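Local coordinates for hypothetical protein XCC279 (Xanthomonas campestris pv. campestris, PDB 4NAV), which probably hydrolyses 3-deoxy-D-manno-octulosonate 8-phosphate to KDO and inorganic phosphate, a magnesium-dependent step of lipopolysaccharide biosynthesis, at residues L123-N137 with I142-G154. Residues are numbered along the deposited sequence; the frame is centred on the assembly and turned at random.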
loop_
_atom_site.group_PDB
_atom_site.type_symbol
_atom_site.label_atom_id
_atom_site.label_comp_id
_atom_site.label_asym_id
_atom_site.label_seq_id
_atom_site.Cartn_x
_atom_site.Cartn_y
_atom_site.Cartn_z
ATOM N N LEU A 123 15.046 -13.265 16.941
ATOM C CA LEU A 123 14.705 -14.311 17.876
ATOM C C LEU A 123 15.632 -14.393 19.092
ATOM O O LEU A 123 15.164 -14.648 20.197
ATOM C CB LEU A 123 14.642 -15.646 17.145
ATOM C CG LEU A 123 13.517 -16.666 17.348
ATOM C CD1 LEU A 123 13.987 -18.117 17.455
ATOM C CD2 LEU A 123 12.682 -16.264 18.535
ATOM N N PRO A 124 16.935 -14.178 18.913
ATOM C CA PRO A 124 17.818 -14.249 20.064
ATOM C C PRO A 124 17.440 -13.261 21.146
ATOM O O PRO A 124 17.443 -13.586 22.339
ATOM C CB PRO A 124 19.180 -13.889 19.467
ATOM C CG PRO A 124 19.112 -14.346 18.044
ATOM C CD PRO A 124 17.694 -14.024 17.657
ATOM N N ALA A 125 17.064 -12.074 20.710
ATOM C CA ALA A 125 16.615 -11.022 21.596
ATOM C C ALA A 125 15.217 -11.316 22.143
ATOM O O ALA A 125 14.961 -11.178 23.347
ATOM C CB ALA A 125 16.616 -9.699 20.858
ATOM N N LEU A 126 14.294 -11.677 21.267
ATOM C CA LEU A 126 12.948 -11.961 21.723
ATOM C C LEU A 126 12.975 -12.969 22.855
ATOM O O LEU A 126 12.221 -12.817 23.846
ATOM C CB LEU A 126 12.093 -12.466 20.596
ATOM C CG LEU A 126 11.693 -11.361 19.615
ATOM C CD1 LEU A 126 11.257 -11.924 18.275
ATOM C CD2 LEU A 126 10.575 -10.520 20.222
ATOM N N LEU A 127 13.871 -13.958 22.778
ATOM C CA LEU A 127 13.950 -14.977 23.837
ATOM C C LEU A 127 14.716 -14.566 25.087
ATOM O O LEU A 127 14.645 -15.252 26.100
ATOM C CB LEU A 127 14.545 -16.274 23.298
ATOM C CG LEU A 127 13.641 -17.033 22.334
ATOM C CD1 LEU A 127 14.294 -18.348 21.928
ATOM C CD2 LEU A 127 12.257 -17.295 22.923
ATOM N N ALA A 128 15.425 -13.445 25.030
ATOM C CA ALA A 128 16.237 -12.986 26.155
ATOM C C ALA A 128 15.591 -11.845 26.990
ATOM O O ALA A 128 15.906 -11.695 28.162
ATOM C CB ALA A 128 17.598 -12.571 25.648
ATOM N N VAL A 129 14.666 -11.072 26.413
ATOM C CA VAL A 129 14.149 -9.882 27.113
ATOM C C VAL A 129 12.959 -10.144 28.048
ATOM O O VAL A 129 12.280 -11.152 27.951
ATOM C CB VAL A 129 13.792 -8.754 26.143
ATOM C CG1 VAL A 129 15.018 -8.313 25.364
ATOM C CG2 VAL A 129 12.675 -9.179 25.194
ATOM N N GLY A 130 12.748 -9.221 28.964
ATOM C CA GLY A 130 11.630 -9.293 29.853
ATOM C C GLY A 130 10.292 -9.239 29.111
ATOM O O GLY A 130 9.335 -9.925 29.496
ATOM N N LEU A 131 10.204 -8.427 28.057
ATOM C CA LEU A 131 8.929 -8.250 27.361
ATOM C C LEU A 131 9.075 -8.281 25.827
ATOM O O LEU A 131 9.222 -7.245 25.180
ATOM C CB LEU A 131 8.263 -6.953 27.796
ATOM C CG LEU A 131 6.834 -6.751 27.275
ATOM C CD1 LEU A 131 5.974 -8.002 27.462
ATOM C CD2 LEU A 131 6.177 -5.574 27.972
ATOM N N PRO A 132 9.072 -9.478 25.245
ATOM C CA PRO A 132 9.067 -9.567 23.805
ATOM C C PRO A 132 7.680 -9.271 23.267
ATOM O O PRO A 132 6.696 -9.566 23.925
ATOM C CB PRO A 132 9.443 -11.026 23.555
ATOM C CG PRO A 132 8.946 -11.750 24.723
ATOM C CD PRO A 132 8.999 -10.799 25.890
ATOM N N VAL A 133 7.595 -8.731 22.066
ATOM C CA VAL A 133 6.290 -8.510 21.427
ATOM C C VAL A 133 6.475 -8.622 19.889
ATOM O O VAL A 133 7.537 -8.323 19.339
ATOM C CB VAL A 133 5.655 -7.165 21.888
ATOM C CG1 VAL A 133 6.615 -5.980 21.704
ATOM C CG2 VAL A 133 4.359 -6.907 21.172
ATOM N N ALA A 134 5.459 -9.133 19.216
ATOM C CA ALA A 134 5.504 -9.308 17.754
ATOM C C ALA A 134 4.253 -8.757 17.095
ATOM O O ALA A 134 3.146 -8.865 17.661
ATOM C CB ALA A 134 5.631 -10.753 17.405
ATOM N N PRO A 135 4.420 -8.121 15.934
ATOM C CA PRO A 135 3.262 -7.599 15.263
ATOM C C PRO A 135 2.401 -8.736 14.680
ATOM O O PRO A 135 2.816 -9.908 14.681
ATOM C CB PRO A 135 3.867 -6.735 14.185
ATOM C CG PRO A 135 5.181 -7.361 13.884
ATOM C CD PRO A 135 5.661 -7.874 15.186
ATOM N N ALA A 136 1.211 -8.403 14.204
ATOM C CA ALA A 136 0.283 -9.430 13.693
ATOM C C ALA A 136 0.827 -10.115 12.443
ATOM O O ALA A 136 0.614 -11.292 12.246
ATOM C CB ALA A 136 -1.080 -8.819 13.405
ATOM N N ASN A 137 1.547 -9.375 11.608
ATOM C CA ASN A 137 2.167 -9.952 10.401
ATOM C C ASN A 137 3.419 -10.788 10.654
ATOM O O ASN A 137 4.104 -11.152 9.719
ATOM C CB ASN A 137 2.546 -8.819 9.419
ATOM C CG ASN A 137 3.435 -7.783 10.067
ATOM O OD1 ASN A 137 2.974 -7.072 10.965
ATOM N ND2 ASN A 137 4.717 -7.697 9.651
ATOM N N ILE A 142 8.206 -16.931 14.826
ATOM C CA ILE A 142 8.363 -15.914 15.858
ATOM C C ILE A 142 7.070 -15.789 16.658
ATOM O O ILE A 142 7.103 -15.788 17.901
ATOM C CB ILE A 142 8.756 -14.545 15.233
ATOM C CG1 ILE A 142 10.281 -14.425 15.081
ATOM C CG2 ILE A 142 8.290 -13.377 16.097
ATOM C CD1 ILE A 142 10.934 -15.568 14.337
ATOM N N ALA A 143 5.949 -15.653 15.957
ATOM C CA ALA A 143 4.629 -15.621 16.598
ATOM C C ALA A 143 4.479 -16.724 17.670
ATOM O O ALA A 143 4.109 -16.453 18.794
ATOM C CB ALA A 143 3.540 -15.776 15.540
ATOM N N GLU A 144 4.797 -17.956 17.285
ATOM C CA GLU A 144 4.749 -19.138 18.147
ATOM C C GLU A 144 5.555 -19.019 19.405
ATOM O O GLU A 144 5.318 -19.766 20.354
ATOM C CB GLU A 144 5.440 -20.283 17.445
ATOM C CG GLU A 144 4.600 -21.232 16.648
ATOM C CD GLU A 144 5.484 -22.361 16.164
ATOM O OE1 GLU A 144 6.691 -22.147 16.004
ATOM O OE2 GLU A 144 4.980 -23.459 15.954
ATOM N N ARG A 145 6.590 -18.188 19.362
ATOM C CA ARG A 145 7.557 -18.134 20.443
ATOM C C ARG A 145 7.416 -16.872 21.297
ATOM O O ARG A 145 8.177 -16.670 22.235
ATOM C CB ARG A 145 8.981 -18.322 19.879
ATOM C CG ARG A 145 9.468 -19.768 19.959
ATOM C CD ARG A 145 10.608 -20.128 19.017
ATOM N NE ARG A 145 10.030 -20.570 17.757
ATOM C CZ ARG A 145 9.995 -21.824 17.297
ATOM N NH1 ARG A 145 10.521 -22.842 17.958
ATOM N NH2 ARG A 145 9.405 -22.044 16.142
ATOM N N VAL A 146 6.425 -16.042 20.986
ATOM C CA VAL A 146 6.154 -14.819 21.741
ATOM C C VAL A 146 4.679 -14.718 22.069
ATOM O O VAL A 146 3.833 -14.868 21.209
ATOM C CB VAL A 146 6.499 -13.593 20.898
ATOM C CG1 VAL A 146 6.200 -12.324 21.678
ATOM C CG2 VAL A 146 7.962 -13.651 20.464
ATOM N N GLN A 147 4.360 -14.432 23.314
ATOM C CA GLN A 147 2.964 -14.440 23.732
ATOM C C GLN A 147 2.196 -13.194 23.303
ATOM O O GLN A 147 1.080 -13.296 22.790
ATOM C CB GLN A 147 2.912 -14.731 25.208
ATOM C CG GLN A 147 3.861 -15.896 25.449
ATOM C CD GLN A 147 3.609 -16.638 26.730
ATOM O OE1 GLN A 147 3.337 -16.023 27.780
ATOM N NE2 GLN A 147 3.698 -17.974 26.664
ATOM N N TRP A 148 2.835 -12.033 23.400
ATOM C CA TRP A 148 2.147 -10.773 23.092
ATOM C C TRP A 148 2.196 -10.447 21.596
ATOM O O TRP A 148 3.259 -10.188 21.048
ATOM C CB TRP A 148 2.711 -9.630 23.941
ATOM C CG TRP A 148 2.082 -8.316 23.700
ATOM C CD1 TRP A 148 0.894 -8.057 23.092
ATOM C CD2 TRP A 148 2.595 -7.059 24.118
ATOM N NE1 TRP A 148 0.654 -6.700 23.065
ATOM C CE2 TRP A 148 1.688 -6.072 23.702
ATOM C CE3 TRP A 148 3.748 -6.673 24.794
ATOM C CZ2 TRP A 148 1.898 -4.751 23.939
ATOM C CZ3 TRP A 148 3.968 -5.351 25.012
ATOM C CH2 TRP A 148 3.051 -4.402 24.579
ATOM N N HIS A 149 1.037 -10.470 20.945
ATOM C CA HIS A 149 0.918 -10.087 19.550
ATOM C C HIS A 149 0.048 -8.863 19.485
ATOM O O HIS A 149 -1.008 -8.860 20.075
ATOM C CB HIS A 149 0.240 -11.202 18.744
ATOM C CG HIS A 149 0.960 -12.521 18.780
ATOM N ND1 HIS A 149 0.556 -13.605 18.033
ATOM C CD2 HIS A 149 2.053 -12.931 19.468
ATOM C CE1 HIS A 149 1.364 -14.626 18.263
ATOM N NE2 HIS A 149 2.283 -14.241 19.128
ATOM N N THR A 150 0.455 -7.841 18.751
ATOM C CA THR A 150 -0.408 -6.719 18.533
ATOM C C THR A 150 -1.540 -7.100 17.593
ATOM O O THR A 150 -1.404 -7.949 16.707
ATOM C CB THR A 150 0.357 -5.521 17.939
ATOM O OG1 THR A 150 0.929 -5.851 16.663
ATOM C CG2 THR A 150 1.461 -5.082 18.900
ATOM N N ARG A 151 -2.660 -6.422 17.741
ATOM C CA ARG A 151 -3.727 -6.554 16.760
ATOM C C ARG A 151 -3.255 -6.012 15.398
ATOM O O ARG A 151 -3.539 -6.597 14.387
ATOM C CB ARG A 151 -4.998 -5.828 17.230
ATOM C CG ARG A 151 -5.802 -6.608 18.260
ATOM C CD ARG A 151 -6.733 -5.715 19.085
ATOM N NE ARG A 151 -6.147 -5.344 20.384
ATOM C CZ ARG A 151 -5.674 -4.139 20.733
ATOM N NH1 ARG A 151 -5.703 -3.096 19.898
ATOM N NH2 ARG A 151 -5.164 -3.969 21.951
ATOM N N ALA A 152 -2.562 -4.883 15.389
ATOM C CA ALA A 152 -2.175 -4.236 14.132
ATOM C C ALA A 152 -0.918 -4.833 13.528
ATOM O O ALA A 152 -0.110 -5.460 14.205
ATOM C CB ALA A 152 -1.994 -2.729 14.320
ATOM N N ARG A 153 -0.751 -4.543 12.249
ATOM C CA ARG A 153 0.373 -5.014 11.449
ATOM C C ARG A 153 1.525 -4.034 11.476
ATOM O O ARG A 153 1.352 -2.831 11.702
ATOM C CB ARG A 153 -0.077 -5.215 9.985
ATOM C CG ARG A 153 -1.185 -6.267 9.850
ATOM C CD ARG A 153 -1.690 -6.658 8.469
ATOM N NE ARG A 153 -1.823 -8.120 8.416
ATOM C CZ ARG A 153 -1.780 -8.855 7.310
ATOM N NH1 ARG A 153 -1.562 -8.293 6.123
ATOM N NH2 ARG A 153 -1.945 -10.168 7.397
ATOM N N GLY A 154 2.713 -4.562 11.233
ATOM C CA GLY A 154 3.913 -3.755 11.158
ATOM C C GLY A 154 3.713 -2.712 10.104
ATOM O O GLY A 154 3.171 -2.991 9.041
#
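Val133 lays its CG2 methyl over one face of the Trp148 indole, 3.7 Å from the centroid of the five-membered ring, a CH-pi contact made by two side chains that lie alongside and point the same way. Both leave parallel-running backbones with the same torsion, Val133 CG2 and Trp148 CG each anti to the backbone N (Trp148 chi1 180°), which sets the methyl beside the indole face. Leu131 comes to the six-membered half of the indole instead: its CG meets the rim in the ring plane, with CD2 3.7 Å from Trp148 CZ3. Beyond the ring, Val165 of helix 158-169 and Leu13 of helix 11-17 also touch the indole.

A second apolar group gathers beside Ala134. Ile142 CG2 rests against both Ala134 CB and Leu126 CD1, crossing the leucine at about a right angle, while Val146 slides past Pro132 in the opposite direction, CG1 against its carbonyl O and ring CB, with CG2 against Leu126 CD2.

Between these clusters lies a single parallel beta bridge: Ala134 N donates to Trp148 O at 3.1 Å and 166°, and Thr150 N returns a bond to Ala134 O. Residues 148-150 thus pair with Ala134, next to strand 131-133, an edge strand of the chain's parallel, Rossmann-like HAD sheet. His149 NE2 reaches back to Ala143 O and Val146 O, the first and last carbonyls of a type I turn.

Farther along, Ala152 O accepts from Ala136 N (3.2 Å) and from Thr150 OG1, which lies in its carbonyl plane 2.7 Å away. The modelled Gly154 N to Asn137 OD1 bond is unusually short, its geometry doubtful. Ala136 N to Ala152 O and Asn137 ND2 to Gly29 O would help hold the loop carrying Pro135, whose side chain lies about 4 Å from that of Asp118, a predicted magnesium ligand, consistent with this loop bordering the active site.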